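Local coordinates for protein N-acyl-D-glutamate deacylase (Bordetella bronchiseptica, PDB 3GIP) that hydrolyses the amide bond of N-acyl-D-glutamate to release the free D-amino acid, as a zinc-binding member of the amidohydrolase superfamily, at residues R25-G30 with A37-L42. Sequence-based numbering, arbitrary orientation.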
loop_
_atom_site.group_PDB
_atom_site.type_symbol
_atom_site.label_atom_id
_atom_site.label_comp_id
_atom_site.label_asym_id
_atom_site.label_seq_id
_atom_site.Cartn_x
_atom_site.Cartn_y
_atom_site.Cartn_z
ATOM N N ARG A 25 -25.553 7.534 8.316
ATOM C CA ARG A 25 -26.994 7.359 8.438
ATOM C C ARG A 25 -27.385 6.009 9.021
ATOM O O ARG A 25 -26.726 4.998 8.775
ATOM C CB ARG A 25 -27.664 7.557 7.072
ATOM C CG ARG A 25 -27.139 6.670 5.951
ATOM C CD ARG A 25 -27.637 7.191 4.604
ATOM N NE ARG A 25 -27.072 6.484 3.457
ATOM C CZ ARG A 25 -27.367 5.231 3.129
ATOM N NH1 ARG A 25 -28.224 4.537 3.864
ATOM N NH2 ARG A 25 -26.818 4.677 2.057
ATOM N N ARG A 26 -28.461 6.004 9.802
ATOM C CA ARG A 26 -28.956 4.783 10.423
ATOM C C ARG A 26 -29.656 3.923 9.376
ATOM O O ARG A 26 -30.734 4.276 8.893
ATOM C CB ARG A 26 -29.932 5.128 11.552
ATOM C CG ARG A 26 -30.715 3.937 12.088
ATOM C CD ARG A 26 -29.850 2.988 12.907
ATOM N NE ARG A 26 -30.535 1.716 13.130
ATOM C CZ ARG A 26 -30.580 0.727 12.243
ATOM N NH1 ARG A 26 -29.970 0.855 11.072
ATOM N NH2 ARG A 26 -31.250 -0.385 12.517
ATOM N N ALA A 27 -29.040 2.798 9.027
ATOM C CA ALA A 27 -29.603 1.894 8.029
ATOM C C ALA A 27 -28.949 0.517 8.104
ATOM O O ALA A 27 -27.842 0.376 8.626
ATOM C CB ALA A 27 -29.415 2.482 6.634
ATOM N N ASP A 28 -29.639 -0.497 7.586
ATOM C CA ASP A 28 -29.112 -1.857 7.583
ATOM C C ASP A 28 -28.552 -2.186 6.202
ATOM O O ASP A 28 -28.970 -1.609 5.198
ATOM C CB ASP A 28 -30.206 -2.873 7.936
ATOM C CG ASP A 28 -30.901 -2.555 9.243
ATOM O OD1 ASP A 28 -30.247 -2.002 10.149
ATOM O OD2 ASP A 28 -32.105 -2.873 9.374
ATOM N N LEU A 29 -27.606 -3.116 6.155
ATOM C CA LEU A 29 -26.989 -3.513 4.898
ATOM C C LEU A 29 -27.292 -4.978 4.604
ATOM O O LEU A 29 -27.113 -5.840 5.467
ATOM C CB LEU A 29 -25.473 -3.312 4.971
ATOM C CG LEU A 29 -24.651 -3.600 3.712
ATOM C CD1 LEU A 29 -24.770 -2.438 2.744
ATOM C CD2 LEU A 29 -23.194 -3.798 4.097
ATOM N N GLY A 30 -27.757 -5.246 3.387
ATOM C CA GLY A 30 -28.070 -6.606 2.990
ATOM C C GLY A 30 -27.122 -7.098 1.912
ATOM O O GLY A 30 -26.768 -6.353 0.997
ATOM N N ALA A 37 -27.022 -6.235 -1.778
ATOM C CA ALA A 37 -28.345 -6.435 -2.357
ATOM C C ALA A 37 -29.372 -5.386 -1.958
ATOM O O ALA A 37 -30.345 -5.160 -2.680
ATOM C CB ALA A 37 -28.858 -7.828 -1.990
ATOM N N ALA A 38 -29.169 -4.748 -0.812
ATOM C CA ALA A 38 -30.109 -3.736 -0.356
ATOM C C ALA A 38 -29.588 -2.959 0.842
ATOM O O ALA A 38 -28.724 -3.434 1.577
ATOM C CB ALA A 38 -31.441 -4.389 -0.004
ATOM N N ILE A 39 -30.124 -1.757 1.021
ATOM C CA ILE A 39 -29.761 -0.891 2.133
ATOM C C ILE A 39 -31.033 -0.216 2.634
ATOM O O ILE A 39 -31.793 0.355 1.849
ATOM C CB ILE A 39 -28.745 0.192 1.703
ATOM C CG1 ILE A 39 -27.442 -0.469 1.248
ATOM C CG2 ILE A 39 -28.489 1.152 2.859
ATOM C CD1 ILE A 39 -26.387 0.511 0.771
ATOM N N GLY A 40 -31.265 -0.293 3.941
ATOM C CA GLY A 40 -32.451 0.309 4.527
ATOM C C GLY A 40 -32.908 -0.452 5.759
ATOM O O GLY A 40 -32.102 -0.754 6.640
ATOM N N GLU A 41 -34.199 -0.761 5.829
ATOM C CA GLU A 41 -34.748 -1.501 6.961
ATOM C C GLU A 41 -34.788 -2.986 6.616
ATOM O O GLU A 41 -35.560 -3.407 5.756
ATOM C CB GLU A 41 -36.161 -1.006 7.286
ATOM C CG GLU A 41 -36.855 -1.783 8.396
ATOM C CD GLU A 41 -36.094 -1.737 9.707
ATOM O OE1 GLU A 41 -35.841 -0.620 10.209
ATOM O OE2 GLU A 41 -35.749 -2.818 10.236
ATOM N N LEU A 42 -33.959 -3.776 7.292
ATOM C CA LEU A 42 -33.892 -5.209 7.030
ATOM C C LEU A 42 -34.094 -6.053 8.284
ATOM O O LEU A 42 -33.802 -7.248 8.285
ATOM C CB LEU A 42 -32.540 -5.556 6.403
ATOM C CG LEU A 42 -32.170 -4.796 5.127
ATOM C CD1 LEU A 42 -30.770 -5.187 4.679
ATOM C CD2 LEU A 42 -33.185 -5.100 4.039
#
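Asp28 reaches across to the backbone of Leu42, whose N donates to OD2 at 2.9 Å. The N-H...O angle of 171° makes this bond nearly straight, and it falls on the anti lone pair of the oxygen. The other oxygen, OD1, is gripped by NH1 and NH2 of Arg26, both 3.0 Å away, and also accepts from Gly13 N, so partners on both oxygens fix the carboxylate's rotation. Glu41 OE2 lies 3.7 Å from Asp28 OD2, a like-charge approach that Arg26 would probably temper; OE2 itself accepts from Gly43 N. Asp28 and Gly40 form a hydrogen-bonded antiparallel pair in the hairpin of strands 28-32 and 35-40, at the edge of a small sheet; the centre of the contact lies about 30 Å from the centre of the chain. Further along, Ala37 and Ala38 both face Gly30, a classic beta bulge, and Gly30 O accepts from Ala37 N and weakly from Ala38 N. Leu42 CD1 lies over the Gly30 backbone, 3.3 Å from Gly30 N. On the face opposite Asp28, Leu29 and Ile39 run alongside each other in the same direction, with CD1 of Leu29 3.6 Å from CG1 of Ile39. CG2 of Ile39, anti to its backbone N, meets the in-plane edge of the Arg25 guanidinium, 3.5 Å from NH1, and the Arg25 chain passes at roughly 90° to that of Ile39.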